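Probable zinc protease PqqL (Escherichia coli, PDB 6OFT) probably acts as a zinc-dependent metalloendopeptidase of the M16 family, this chain being the first half of the protein. Local coordinates at residues A[398-401]-A[402-405]; A[406-409]-A[410-413]; A[68-71]-A[72-75]. All coordinates share one frame; numbering follows the deposited sequence.

Contact 1 of 3, residues A[398-401]-A[402-405]; sequences PEET and YQLS
Ser405 turns back onto the carbonyl of Thr401 within the first turns of the α-helix 398-408, and the contact is one of i to i+4 neighbours along that helix. Its backbone framework consists of four successive bonds, from Tyr402 N to Pro398 O, Gln403 N to Glu399 O, Leu404 N to Glu400 O and Ser405 N to Thr401 O. The third is the shortest of them, with Leu404 N 2.8 Å from Glu400 O.

Among the side chains, Glu400 and Leu404 are in van der Waals contact. The glutamate chain leaves with CG anti to the backbone N (chi1 174°) and bends at chi2, which lays it across the leucine so that Glu400 OE1 lies 3.2 Å from Leu404 CG and the methylene carbon Glu400 CG 3.9 Å from Leu404 CD1. Leu404 also packs on Phe274 of helix 271-296, while Tyr402 lies against Leu366 and Lys367 of helix 352-371; helix 398-408 thus rests on two others.

On the more exposed flank Glu399 and Gln403 meet without a bond, their carboxylate and amide planes 64° apart. As modelled, Glu399 OE2 faces Gln403 OE1, acceptor against acceptor, an approach that is doubtful.

Hydroxyl groups serve the backbone at two levels. Thr401 OG1 bonds back to the carbonyl of Ser397, and Thr401 O takes two donors from Ser405. Ser405 N and Ser405 OG approach from opposite faces of the carbonyl plane, the hydroxyl donating to Thr401 O at 2.7 Å.

Contact 2 of 3, residues A[406-409]-A[410-413]; sequences KRLW and QQIT
Trp409 and Ile412 pack side by side where helix 398-408 gives way to a short 3-10 turn, and this turn leads into the N-cap of helix 414-425. The change of winding is plain in the backbone, where two successive i to i+3 bonds carry the chain: Gln411 N donates to Leu408 O at 3.1 Å, and Ile412 N to Trp409 O at 3.0 Å. Both donors stand above the plane of the carbonyl they meet, by 49° and 65° respectively, as the tighter coil brings them in steeply.

The closely packed side is apolar and buried. The indole and the isoleucine point the same way, and the end of the isoleucine reaches the pyrrole part of the ring, with Ile412 CD1 3.5 Å from Trp409 CD1. Ile412 CG1 lies anti to its own carbonyl carbon (chi1 -57°), a setting that directs CD1 back to the indole. Beyond the pair, Trp409 is covered by Ala278 and Met282 of helix 271-296 and by Arg362, Leu363 and Leu366 of helix 352-371. Lys359 also donates to the carbonyls of Trp409 and Ile412, tying the turn to helix 352-371. Leu408 belongs to the packed part too, covered by Phe274, and exposed Gln411 runs alongside it at the border, with Gln411 NE2 3.7 Å from Leu408 CD2.

The other side faces solvent and is looser. Gln410 is exposed here, and Arg407 turns its guanidinium group to a salt bridge with Glu271. A water molecule closes this flank, donating to Arg407 O and accepting from Gln411 NE2, each at 2.8 Å.

Contact 3 of 3, residues A[68-71]-A[72-75]; sequences PGNK and VIET
Lys71 and Glu74 form a salt bridge, with Lys71 NZ 3.0 Å from Glu74 OE1 and meeting that oxygen nearly in line with its C-O bond. The other carboxylate oxygen takes a weak hydrogen bond from Asn70 ND2, 3.3 Å from Glu74 OE2, the amide and carboxylate planes standing 79° apart. The Glu74 side chain thus holds Lys71 firmly and the N-cap residue Asn70 weakly, and Glu74 N adds a bond to Asn70 O.

One residue on, Lys71 O accepts twice, from Thr75 N at 2.9 Å and from Thr75 OG1 at 2.7 Å, on opposite faces of its plane. The Thr75 side chain also touches Gln112 and Ile116 of helix 107-122. An alanine here, lacking OG1, would probably leave Lys71 O without its hydroxyl donor and weaken the packing on Ile116.

This is the start of helix 71-77 in the M16 peptidase domain, entered through a type II' turn from Pro68 to Lys71. The Asn70 side chain caps no backbone N; instead two waters link Gly69 O to Val72 N and Ile73 N.

Packing is lighter outward: Asn70 OD1 lies 3.6 Å from Ile73 CB, and Val72 rests on Trp67 and Trp120.

Overall arrangement
Contacts 1 and 2 are consecutive parts of one element, helix 398-408 and the turn that ends it, with centres 12 Å apart; both are partly buried against helices 271-296 and 352-371. Contact 3 is a surface contact at the start of helix 71-77, its centre about 45 Å from that of contact 1 and 54 Å from that of contact 2, across the chain's centre from the latter. Contacts 1 and 3 share a hydroxyl bond to the carbonyl four residues back, contact 2 has 3-10 bonding, waters serve contacts 2 and 3, and an internal salt bridge sets contact 3 apart. Contact 3 alone is near the predicted zinc site, Asn70 being about 8 Å from Glu134 between side chains.

Contact 1 of 3, residues A[398-401]-A[402-405]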
loop_
_atom_site.group_PDB
_atom_site.type_symbol
_atom_site.label_atom_id
_atom_site.label_comp_id
_atom_site.label_asym_id
_atom_site.label_seq_id
_atom_site.Cartn_x
_atom_site.Cartn_y
_atom_site.Cartn_z
ATOM N N PRO A 398 15.448 -4.731 11.702
ATOM C CA PRO A 398 15.493 -3.511 12.534
ATOM C C PRO A 398 16.927 -2.999 12.763
ATOM O O PRO A 398 17.144 -1.786 12.757
ATOM C CB PRO A 398 14.857 -3.964 13.863
ATOM C CG PRO A 398 13.964 -5.095 13.470
ATOM C CD PRO A 398 14.710 -5.815 12.392
ATOM N N GLU A 399 17.901 -3.917 12.936
ATOM C CA GLU A 399 19.318 -3.576 13.139
ATOM C C GLU A 399 19.928 -2.909 11.892
ATOM O O GLU A 399 20.551 -1.858 12.028
ATOM C CB GLU A 399 20.109 -4.824 13.576
ATOM C CG GLU A 399 21.607 -4.639 13.773
ATOM C CD GLU A 399 22.104 -3.644 14.804
ATOM O OE1 GLU A 399 21.359 -3.306 15.751
ATOM O OE2 GLU A 399 23.263 -3.202 14.657
ATOM N N GLU A 400 19.706 -3.480 10.684
ATOM C CA GLU A 400 20.195 -2.865 9.442
ATOM C C GLU A 400 19.564 -1.495 9.222
ATOM O O GLU A 400 20.271 -0.559 8.839
ATOM C CB GLU A 400 19.961 -3.775 8.225
ATOM C CG GLU A 400 20.316 -3.164 6.872
ATOM C CD GLU A 400 21.770 -2.848 6.552
ATOM O OE1 GLU A 400 22.039 -2.412 5.410
ATOM O OE2 GLU A 400 22.642 -3.026 7.428
ATOM N N THR A 401 18.233 -1.372 9.460
ATOM C CA THR A 401 17.495 -0.107 9.307
ATOM C C THR A 401 18.121 0.960 10.209
ATOM O O THR A 401 18.395 2.061 9.749
ATOM C CB THR A 401 15.995 -0.319 9.571
ATOM O OG1 THR A 401 15.517 -1.338 8.697
ATOM C CG2 THR A 401 15.179 0.933 9.351
ATOM N N TYR A 402 18.393 0.615 11.465
ATOM C CA TYR A 402 19.028 1.512 12.432
ATOM C C TYR A 402 20.451 1.961 12.008
ATOM O O TYR A 402 20.737 3.166 12.016
ATOM C CB TYR A 402 19.024 0.860 13.831
ATOM C CG TYR A 402 19.688 1.704 14.898
ATOM C CD1 TYR A 402 19.201 2.970 15.216
ATOM C CD2 TYR A 402 20.790 1.229 15.603
ATOM C CE1 TYR A 402 19.811 3.753 16.194
ATOM C CE2 TYR A 402 21.407 2.003 16.586
ATOM C CZ TYR A 402 20.915 3.268 16.873
ATOM O OH TYR A 402 21.498 4.029 17.853
ATOM N N GLN A 403 21.338 0.989 11.672
ATOM C CA GLN A 403 22.722 1.232 11.229
ATOM C C GLN A 403 22.761 2.056 9.924
ATOM O O GLN A 403 23.506 3.038 9.849
ATOM C CB GLN A 403 23.481 -0.092 11.040
ATOM C CG GLN A 403 23.890 -0.795 12.338
ATOM C CD GLN A 403 24.737 -2.047 12.124
ATOM O OE1 GLN A 403 25.593 -2.393 12.949
ATOM N NE2 GLN A 403 24.516 -2.773 11.031
ATOM N N LEU A 404 21.930 1.693 8.922
ATOM C CA LEU A 404 21.844 2.415 7.642
ATOM C C LEU A 404 21.424 3.855 7.842
ATOM O O LEU A 404 21.975 4.725 7.185
ATOM C CB LEU A 404 20.837 1.770 6.674
ATOM C CG LEU A 404 21.301 0.672 5.745
ATOM C CD1 LEU A 404 20.130 0.173 4.903
ATOM C CD2 LEU A 404 22.458 1.127 4.833
ATOM N N SER A 405 20.407 4.098 8.699
ATOM C CA SER A 405 19.894 5.437 9.008
ATOM C C SER A 405 20.966 6.280 9.677
ATOM O O SER A 405 21.204 7.394 9.231
ATOM C CB SER A 405 18.659 5.357 9.898
ATOM O OG SER A 405 17.637 4.612 9.261
#

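Contact 2 of 3, residues A[406-409]-A[410-413]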
loop_
_atom_site.group_PDB
_atom_site.type_symbol
_atom_site.label_atom_id
_atom_site.label_comp_id
_atom_site.label_asym_id
_atom_site.label_seq_id
_atom_site.Cartn_x
_atom_site.Cartn_y
_atom_site.Cartn_z
ATOM N N LYS A 406 21.649 5.733 10.716
ATOM C CA LYS A 406 22.742 6.396 11.439
ATOM C C LYS A 406 23.872 6.838 10.491
ATOM O O LYS A 406 24.462 7.901 10.690
ATOM C CB LYS A 406 23.323 5.464 12.514
ATOM C CG LYS A 406 22.841 5.755 13.928
ATOM C CD LYS A 406 23.998 6.043 14.865
ATOM C CE LYS A 406 23.562 6.152 16.306
ATOM N NZ LYS A 406 24.690 6.513 17.207
ATOM N N ARG A 407 24.175 6.020 9.479
ATOM C CA ARG A 407 25.246 6.304 8.529
ATOM C C ARG A 407 24.797 7.113 7.290
ATOM O O ARG A 407 25.455 8.081 6.943
ATOM C CB ARG A 407 25.938 4.999 8.116
ATOM C CG ARG A 407 27.034 5.177 7.063
ATOM C CD ARG A 407 27.766 3.888 6.788
ATOM N NE ARG A 407 26.883 2.862 6.241
ATOM C CZ ARG A 407 26.716 2.638 4.945
ATOM N NH1 ARG A 407 27.374 3.366 4.048
ATOM N NH2 ARG A 407 25.896 1.683 4.534
ATOM N N LEU A 408 23.743 6.687 6.592
ATOM C CA LEU A 408 23.313 7.359 5.360
ATOM C C LEU A 408 22.616 8.707 5.573
ATOM O O LEU A 408 22.717 9.569 4.692
ATOM C CB LEU A 408 22.457 6.445 4.473
ATOM C CG LEU A 408 23.165 5.185 3.938
ATOM C CD1 LEU A 408 22.215 4.350 3.114
ATOM C CD2 LEU A 408 24.422 5.537 3.112
ATOM N N TRP A 409 21.929 8.907 6.720
ATOM C CA TRP A 409 21.245 10.180 6.978
ATOM C C TRP A 409 22.211 11.352 7.156
ATOM O O TRP A 409 21.766 12.490 7.067
ATOM C CB TRP A 409 20.276 10.102 8.169
ATOM C CG TRP A 409 19.037 9.273 7.975
ATOM C CD1 TRP A 409 18.572 8.739 6.810
ATOM C CD2 TRP A 409 18.079 8.927 8.986
ATOM N NE1 TRP A 409 17.385 8.082 7.031
ATOM C CE2 TRP A 409 17.060 8.176 8.358
ATOM C CE3 TRP A 409 17.980 9.181 10.367
ATOM C CZ2 TRP A 409 15.965 7.662 9.062
ATOM C CZ3 TRP A 409 16.891 8.677 11.062
ATOM C CH2 TRP A 409 15.906 7.918 10.414
ATOM N N GLN A 410 23.531 11.101 7.338
ATOM C CA GLN A 410 24.490 12.207 7.464
ATOM C C GLN A 410 24.724 12.897 6.093
ATOM O O GLN A 410 25.222 14.021 6.037
ATOM C CB GLN A 410 25.786 11.796 8.196
ATOM C CG GLN A 410 26.667 10.765 7.502
ATOM C CD GLN A 410 27.514 9.941 8.457
ATOM O OE1 GLN A 410 27.042 9.396 9.467
ATOM N NE2 GLN A 410 28.786 9.794 8.135
ATOM N N GLN A 411 24.254 12.261 5.007
ATOM C CA GLN A 411 24.263 12.826 3.656
ATOM C C GLN A 411 23.023 13.734 3.441
ATOM O O GLN A 411 22.942 14.443 2.436
ATOM C CB GLN A 411 24.289 11.699 2.605
ATOM C CG GLN A 411 25.686 11.136 2.424
ATOM C CD GLN A 411 25.693 9.964 1.503
ATOM O OE1 GLN A 411 25.532 10.101 0.290
ATOM N NE2 GLN A 411 25.871 8.780 2.063
ATOM N N ILE A 412 22.054 13.690 4.374
ATOM C CA ILE A 412 20.837 14.517 4.304
ATOM C C ILE A 412 21.084 15.806 5.069
ATOM O O ILE A 412 21.345 15.771 6.271
ATOM C CB ILE A 412 19.584 13.743 4.792
ATOM C CG1 ILE A 412 19.407 12.438 3.964
ATOM C CG2 ILE A 412 18.309 14.642 4.754
ATOM C CD1 ILE A 412 18.425 11.454 4.534
ATOM N N THR A 413 21.064 16.939 4.364
ATOM C CA THR A 413 21.326 18.243 4.980
ATOM C C THR A 413 20.161 19.182 4.761
ATOM O O THR A 413 19.245 18.875 4.002
ATOM C CB THR A 413 22.628 18.871 4.434
ATOM O OG1 THR A 413 22.492 19.094 3.032
ATOM C CG2 THR A 413 23.877 18.046 4.752
HETATM O O HOH W 1 26.841 8.881 4.682
#

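Contact 3 of 3, residues A[68-71]-A[72-75]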
loop_
_atom_site.group_PDB
_atom_site.type_symbol
_atom_site.label_atom_id
_atom_site.label_comp_id
_atom_site.label_asym_id
_atom_site.label_seq_id
_atom_site.Cartn_x
_atom_site.Cartn_y
_atom_site.Cartn_z
ATOM N N PRO A 68 -14.250 -30.461 -3.771
ATOM C CA PRO A 68 -15.239 -29.731 -4.587
ATOM C C PRO A 68 -16.255 -28.969 -3.737
ATOM O O PRO A 68 -16.336 -29.203 -2.536
ATOM C CB PRO A 68 -15.898 -30.837 -5.414
ATOM C CG PRO A 68 -15.741 -32.073 -4.576
ATOM C CD PRO A 68 -14.458 -31.926 -3.850
ATOM N N GLY A 69 -16.999 -28.059 -4.362
ATOM C CA GLY A 69 -18.021 -27.252 -3.698
ATOM C C GLY A 69 -17.531 -26.521 -2.458
ATOM O O GLY A 69 -16.524 -25.814 -2.504
ATOM N N ASN A 70 -18.212 -26.746 -1.333
ATOM C CA ASN A 70 -17.902 -26.134 -0.042
ATOM C C ASN A 70 -16.886 -26.930 0.827
ATOM O O ASN A 70 -16.664 -26.570 1.990
ATOM C CB ASN A 70 -19.210 -25.918 0.733
ATOM C CG ASN A 70 -19.103 -24.865 1.804
ATOM O OD1 ASN A 70 -18.577 -23.773 1.582
ATOM N ND2 ASN A 70 -19.589 -25.180 2.996
ATOM N N LYS A 71 -16.258 -27.980 0.270
ATOM C CA LYS A 71 -15.348 -28.829 1.048
ATOM C C LYS A 71 -14.069 -28.125 1.546
ATOM O O LYS A 71 -13.578 -28.524 2.596
ATOM C CB LYS A 71 -15.006 -30.137 0.319
ATOM C CG LYS A 71 -16.200 -31.080 0.138
ATOM C CD LYS A 71 -16.589 -31.820 1.416
ATOM C CE LYS A 71 -17.820 -32.671 1.233
ATOM N NZ LYS A 71 -18.528 -32.892 2.522
ATOM N N VAL A 72 -13.547 -27.091 0.845
ATOM C CA VAL A 72 -12.350 -26.356 1.314
ATOM C C VAL A 72 -12.691 -25.620 2.623
ATOM O O VAL A 72 -11.942 -25.720 3.600
ATOM C CB VAL A 72 -11.717 -25.430 0.214
ATOM C CG1 VAL A 72 -11.009 -24.209 0.795
ATOM C CG2 VAL A 72 -10.757 -26.217 -0.670
ATOM N N ILE A 73 -13.863 -24.961 2.648
ATOM C CA ILE A 73 -14.363 -24.219 3.806
ATOM C C ILE A 73 -14.700 -25.160 4.962
ATOM O O ILE A 73 -14.337 -24.865 6.106
ATOM C CB ILE A 73 -15.528 -23.276 3.399
ATOM C CG1 ILE A 73 -15.027 -22.125 2.458
ATOM C CG2 ILE A 73 -16.328 -22.756 4.604
ATOM C CD1 ILE A 73 -14.008 -21.056 3.055
ATOM N N GLU A 74 -15.318 -26.312 4.655
ATOM C CA GLU A 74 -15.663 -27.343 5.644
ATOM C C GLU A 74 -14.401 -27.950 6.246
ATOM O O GLU A 74 -14.407 -28.293 7.429
ATOM C CB GLU A 74 -16.550 -28.453 5.029
ATOM C CG GLU A 74 -17.970 -28.001 4.695
ATOM C CD GLU A 74 -18.836 -28.949 3.877
ATOM O OE1 GLU A 74 -18.507 -30.155 3.798
ATOM O OE2 GLU A 74 -19.858 -28.482 3.321
ATOM N N THR A 75 -13.317 -28.078 5.445
ATOM C CA THR A 75 -12.045 -28.613 5.946
ATOM C C THR A 75 -11.423 -27.599 6.919
ATOM O O THR A 75 -10.980 -27.992 8.005
ATOM C CB THR A 75 -11.108 -29.020 4.799
ATOM O OG1 THR A 75 -11.767 -29.990 3.979
ATOM C CG2 THR A 75 -9.789 -29.609 5.301
HETATM O O HOH W 2 -13.974 -26.299 -1.805
HETATM O O HOH W 3 -15.080 -24.548 -0.064
#